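Local coordinates for protein papain-like cysteine protease (Porcine reproductive and respiratory syndrome virus, PDB 3MTV) that acts as a metal-dependent nuclease and, in its C-terminal part, probably as a papain-like cysteine protease within the viral nonstructural polyprotein, at residues G17-P23 / P50-D56; A82-P86 / L168-E172. All coordinates share one frame. Residue numbers count along the deposited sequence, not the author numbering.

Interaction 1 (G17-P23 / P50-D56)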
loop_
_atom_site.group_PDB
_atom_site.type_symbol
_atom_site.label_atom_id
_atom_site.label_comp_id
_atom_site.label_asym_id
_atom_site.label_seq_id
_atom_site.Cartn_x
_atom_site.Cartn_y
_atom_site.Cartn_z
ATOM N N GLY A 17 -9.749 11.945 -3.791
ATOM C CA GLY A 17 -9.459 11.906 -5.220
ATOM C C GLY A 17 -8.023 11.445 -5.338
ATOM O O GLY A 17 -7.344 11.573 -6.427
ATOM N N LYS A 18 -7.589 10.914 -4.173
ATOM C CA LYS A 18 -6.221 10.475 -3.879
ATOM C C LYS A 18 -6.017 8.963 -4.103
ATOM O O LYS A 18 -6.881 8.166 -3.853
ATOM C CB LYS A 18 -5.811 10.917 -2.456
ATOM C CG LYS A 18 -5.665 12.448 -2.219
ATOM C CD LYS A 18 -5.218 12.865 -0.785
ATOM C CE LYS A 18 -5.178 14.439 -0.613
ATOM N NZ LYS A 18 -4.095 15.020 0.307
ATOM N N VAL A 19 -4.818 8.580 -4.510
ATOM C CA VAL A 19 -4.547 7.278 -5.096
ATOM C C VAL A 19 -3.054 6.803 -4.909
ATOM O O VAL A 19 -2.148 7.623 -4.735
ATOM C CB VAL A 19 -4.889 7.493 -6.481
ATOM C CG1 VAL A 19 -4.013 6.728 -7.412
ATOM C CG2 VAL A 19 -6.386 7.279 -6.626
ATOM N N SER A 20 -2.791 5.497 -4.838
ATOM C CA SER A 20 -1.468 5.008 -4.501
ATOM C C SER A 20 -1.243 3.716 -5.238
ATOM O O SER A 20 -2.145 3.022 -5.532
ATOM C CB SER A 20 -1.354 4.721 -2.995
ATOM O OG SER A 20 -0.496 3.576 -2.743
ATOM N N TRP A 21 -0.036 3.298 -5.489
ATOM C CA TRP A 21 -0.010 1.910 -5.873
ATOM C C TRP A 21 1.019 1.148 -5.069
ATOM O O TRP A 21 1.817 1.750 -4.463
ATOM C CB TRP A 21 0.327 1.787 -7.337
ATOM C CG TRP A 21 1.773 2.137 -7.747
ATOM C CD1 TRP A 21 2.276 3.404 -7.947
ATOM C CD2 TRP A 21 2.868 1.248 -8.015
ATOM N NE1 TRP A 21 3.610 3.355 -8.336
ATOM C CE2 TRP A 21 3.991 2.055 -8.417
ATOM C CE3 TRP A 21 3.018 -0.131 -7.971
ATOM C CZ2 TRP A 21 5.240 1.539 -8.740
ATOM C CZ3 TRP A 21 4.284 -0.692 -8.353
ATOM C CH2 TRP A 21 5.376 0.166 -8.703
ATOM N N ALA A 22 1.064 -0.169 -5.185
ATOM C CA ALA A 22 1.971 -0.968 -4.401
ATOM C C ALA A 22 2.143 -2.285 -5.106
ATOM O O ALA A 22 1.284 -2.638 -5.909
ATOM C CB ALA A 22 1.381 -1.163 -3.049
ATOM N N PRO A 23 3.218 -3.048 -4.799
ATOM C CA PRO A 23 3.349 -4.341 -5.502
ATOM C C PRO A 23 2.311 -5.353 -4.978
ATOM O O PRO A 23 1.716 -5.046 -3.941
ATOM C CB PRO A 23 4.811 -4.770 -5.270
ATOM C CG PRO A 23 5.487 -3.588 -4.833
ATOM C CD PRO A 23 4.454 -2.687 -4.108
ATOM N N PRO A 50 6.412 6.491 -7.956
ATOM C CA PRO A 50 6.907 5.254 -7.347
ATOM C C PRO A 50 5.872 4.702 -6.324
ATOM O O PRO A 50 5.062 5.488 -5.762
ATOM C CB PRO A 50 8.167 5.766 -6.636
ATOM C CG PRO A 50 7.773 7.233 -6.210
ATOM C CD PRO A 50 6.967 7.733 -7.311
ATOM N N PRO A 51 5.977 3.414 -5.962
ATOM C CA PRO A 51 5.020 2.739 -5.103
ATOM C C PRO A 51 4.894 3.488 -3.816
ATOM O O PRO A 51 5.810 4.078 -3.462
ATOM C CB PRO A 51 5.701 1.468 -4.842
ATOM C CG PRO A 51 6.982 1.398 -5.639
ATOM C CD PRO A 51 7.286 2.768 -5.879
ATOM N N HIS A 52 3.727 3.614 -3.234
ATOM C CA HIS A 52 3.601 3.851 -1.806
ATOM C C HIS A 52 3.607 5.271 -1.642
ATOM O O HIS A 52 3.484 5.775 -0.483
ATOM C CB HIS A 52 4.737 3.234 -0.923
ATOM C CG HIS A 52 4.987 1.735 -1.108
ATOM N ND1 HIS A 52 4.023 0.750 -0.889
ATOM C CD2 HIS A 52 6.117 1.064 -1.460
ATOM C CE1 HIS A 52 4.562 -0.441 -1.131
ATOM N NE2 HIS A 52 5.849 -0.284 -1.450
ATOM N N HIS A 53 3.703 5.970 -2.774
ATOM C CA HIS A 53 3.329 7.368 -2.611
ATOM C C HIS A 53 1.976 7.673 -3.116
ATOM O O HIS A 53 1.591 7.156 -4.147
ATOM C CB HIS A 53 4.287 8.364 -3.202
ATOM C CG HIS A 53 5.719 8.154 -2.830
ATOM N ND1 HIS A 53 6.385 6.964 -3.049
ATOM C CD2 HIS A 53 6.617 9.004 -2.275
ATOM C CE1 HIS A 53 7.631 7.100 -2.649
ATOM N NE2 HIS A 53 7.792 8.324 -2.191
ATOM N N VAL A 54 1.314 8.539 -2.362
ATOM C CA VAL A 54 -0.023 9.018 -2.567
ATOM C C VAL A 54 -0.039 10.344 -3.346
ATOM O O VAL A 54 0.753 11.280 -3.087
ATOM C CB VAL A 54 -0.620 9.184 -1.148
ATOM C CG1 VAL A 54 -1.372 10.404 -1.000
ATOM C CG2 VAL A 54 -1.484 7.902 -0.783
ATOM N N VAL A 55 -0.973 10.455 -4.278
ATOM C CA VAL A 55 -1.071 11.605 -5.209
ATOM C C VAL A 55 -2.502 12.075 -5.533
ATOM O O VAL A 55 -3.381 11.258 -5.681
ATOM C CB VAL A 55 -0.435 11.260 -6.595
ATOM C CG1 VAL A 55 0.828 10.565 -6.462
ATOM C CG2 VAL A 55 -1.256 10.330 -7.332
ATOM N N ASP A 56 -2.743 13.379 -5.683
ATOM C CA ASP A 56 -4.033 13.837 -6.161
ATOM C C ASP A 56 -3.939 13.973 -7.713
ATOM O O ASP A 56 -3.435 14.971 -8.176
ATOM C CB ASP A 56 -4.376 15.156 -5.493
ATOM C CG ASP A 56 -5.666 15.763 -6.079
ATOM O OD1 ASP A 56 -6.020 15.324 -7.241
ATOM O OD2 ASP A 56 -6.312 16.639 -5.402
#

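Interaction 2 (A82-P86 / L168-E172)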
loop_
_atom_site.group_PDB
_atom_site.type_symbol
_atom_site.label_atom_id
_atom_site.label_comp_id
_atom_site.label_asym_id
_atom_site.label_seq_id
_atom_site.Cartn_x
_atom_site.Cartn_y
_atom_site.Cartn_z
ATOM N N ALA A 82 8.004 16.862 -18.586
ATOM C CA ALA A 82 9.169 17.350 -17.806
ATOM C C ALA A 82 9.149 18.792 -17.219
ATOM O O ALA A 82 9.638 18.933 -16.121
ATOM C CB ALA A 82 10.372 17.064 -18.449
ATOM N N ASP A 83 8.553 19.844 -17.821
ATOM C CA ASP A 83 8.334 21.064 -16.980
ATOM C C ASP A 83 8.050 20.724 -15.469
ATOM O O ASP A 83 8.135 21.605 -14.604
ATOM C CB ASP A 83 7.119 21.947 -17.421
ATOM C CG ASP A 83 6.902 21.981 -18.922
ATOM O OD1 ASP A 83 7.782 22.635 -19.591
ATOM O OD2 ASP A 83 5.841 21.405 -19.399
ATOM N N THR A 84 7.579 19.503 -15.159
ATOM C CA THR A 84 6.714 19.293 -13.918
ATOM C C THR A 84 7.236 18.385 -12.743
ATOM O O THR A 84 6.710 18.348 -11.662
ATOM C CB THR A 84 5.274 18.868 -14.351
ATOM O OG1 THR A 84 5.296 17.527 -14.827
ATOM C CG2 THR A 84 4.778 19.704 -15.575
ATOM N N VAL A 85 8.324 17.707 -13.012
ATOM C CA VAL A 85 9.106 16.911 -12.130
ATOM C C VAL A 85 10.496 17.520 -12.031
ATOM O O VAL A 85 10.913 18.297 -12.955
ATOM C CB VAL A 85 9.217 15.643 -12.887
ATOM C CG1 VAL A 85 10.640 15.062 -12.933
ATOM C CG2 VAL A 85 8.202 14.745 -12.393
ATOM N N PRO A 86 11.239 17.176 -10.944
ATOM C CA PRO A 86 12.581 17.804 -10.839
ATOM C C PRO A 86 13.593 17.289 -11.861
ATOM O O PRO A 86 13.403 16.206 -12.450
ATOM C CB PRO A 86 13.001 17.597 -9.368
ATOM C CG PRO A 86 11.770 17.349 -8.655
ATOM C CD PRO A 86 10.808 16.603 -9.661
ATOM N N LEU A 168 6.887 22.354 -6.837
ATOM C CA LEU A 168 6.435 21.440 -7.848
ATOM C C LEU A 168 5.283 20.619 -7.218
ATOM O O LEU A 168 4.932 20.682 -6.002
ATOM C CB LEU A 168 7.552 20.567 -8.325
ATOM C CG LEU A 168 8.493 20.997 -9.445
ATOM C CD1 LEU A 168 9.717 20.106 -9.428
ATOM C CD2 LEU A 168 7.921 20.784 -10.793
ATOM N N PRO A 169 4.628 19.894 -8.050
ATOM C CA PRO A 169 3.374 19.208 -7.745
ATOM C C PRO A 169 3.664 18.024 -6.884
ATOM O O PRO A 169 4.513 17.222 -7.317
ATOM C CB PRO A 169 2.919 18.670 -9.113
ATOM C CG PRO A 169 3.680 19.409 -10.088
ATOM C CD PRO A 169 4.919 19.980 -9.472
ATOM N N GLY A 170 2.961 17.877 -5.756
ATOM C CA GLY A 170 3.280 16.787 -4.852
ATOM C C GLY A 170 4.498 17.038 -3.988
ATOM O O GLY A 170 4.934 16.174 -3.263
ATOM N N PHE A 171 5.081 18.216 -4.069
ATOM C CA PHE A 171 6.102 18.493 -3.105
ATOM C C PHE A 171 5.663 19.392 -1.966
ATOM O O PHE A 171 4.833 20.337 -2.077
ATOM C CB PHE A 171 7.343 19.061 -3.756
ATOM C CG PHE A 171 8.082 18.082 -4.582
ATOM C CD1 PHE A 171 7.753 17.891 -5.865
ATOM C CD2 PHE A 171 9.162 17.345 -4.045
ATOM C CE1 PHE A 171 8.530 16.922 -6.660
ATOM C CE2 PHE A 171 9.885 16.391 -4.782
ATOM C CZ PHE A 171 9.604 16.185 -6.090
ATOM N N GLU A 172 6.324 19.140 -0.881
ATOM C CA GLU A 172 5.781 19.455 0.378
ATOM C C GLU A 172 6.914 19.887 1.286
ATOM O O GLU A 172 7.894 19.204 1.476
ATOM C CB GLU A 172 5.179 18.155 0.838
ATOM C CG GLU A 172 4.290 17.538 -0.259
ATOM C CD GLU A 172 2.839 18.118 -0.191
ATOM O OE1 GLU A 172 2.688 18.763 0.904
ATOM O OE2 GLU A 172 1.928 17.938 -1.141
#

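Interaction 1 (G17-P23 / P50-D56)
Start at Val19, where the two backbones pair. Val55 N donates to Val19 O at 3.1 Å; the return bond, Val19 N to Val55 O, is weak at 3.3 Å. Val54 CA-H also points at Val19 O (CA to O 3.3 Å). Segment 50-56 enters this pairing from a type II turn, Pro50 to His53, closed by a weak bond from His53 N to Pro50 O (3.3 Å); His53 ND1 adds one to Pro51 O at 3.0 Å. Trp21 O takes two weak bonds, from His52 N at 2.9 Å and Ser20 OG at 3.4 Å. Pro51 CA sits over the indole face, 3.7 Å from the centroid of the five-membered ring of Trp21, whose NE1 has a weak acceptor in Phe49 O. Beyond the segments, His53 NE2 pairs with Ser155, Asp56 OD1 with Ser58, and the His52 ring with Tyr13 and Arg24 O of the second subunit. Since Ser20 and Ala22 bond back to strand 10-15, this antiparallel edge pairing completes the N-terminal four-stranded sheet.

Interaction 2 (A82-P86 / L168-E172)
Leu168 does most of the work from the second segment. Its CB points at the 82-86 loop, and the isobutyl end lies along the backbone there: Leu168 CD1 is 3.5 Å from Pro86 CG and Leu168 CD1 is 3.8 Å from Val85 C, while Leu168 CD2 is 3.9 Å from Asp83 O. The model brings CD2 of Leu168 too near Thr84 O, so the detail at that point deserves caution. Pro169 follows, its CD 3.3 Å from the same Thr84 O, an apolar edge set against a carbonyl. With no hydrogen bond joining the segments, shape and apolar surface hold them, and only 221 Å² is buried in total. The side-chain hydroxyl of Thr84 is occupied within its own loop, OG1 bonding to Pro81 O. At Gly170 the chain takes a positive phi of 78°, as the third position of a type II turn favours, and the turn closes with Phe171 N bonded to Leu168 O at 3.1 Å. That reversal returns Phe171 to the loop: its CZ meets Pro86 CG at 3.6 Å, so Pro86 touches the side chains at both ends of the turn. The phenyl ring also meets those of Phe150 and His159. Phe171 and Glu172, whose side chain touches Tyr149, open the long strand 171-181, which runs beside strand 145-150. The contact thus joins the loop leading to Cys90 with the beta-sheet part carrying His159, the two sides of a probable Cys-His active site, as in papain-like cysteine proteases.

The two contacts follow one another along the chain, interaction 1 in the N-terminal sheet and interaction 2 in the protease part; their centres lie 15 Å apart and their nearest atoms about 6 Å, without touching. They stand very differently to the probable catalytic pair. In interaction 2 the side chain of Pro86 is about 3 Å from that of His159 and about 6 Å from that of Cys90. In interaction 1 the nearest tie is His53, with its side chain about 12 Å from that of His159; it reaches the protease part through Ser155 and Trp156. Interaction 1 also meets the second subunit, whereas no other chain of the assembly touches interaction 2.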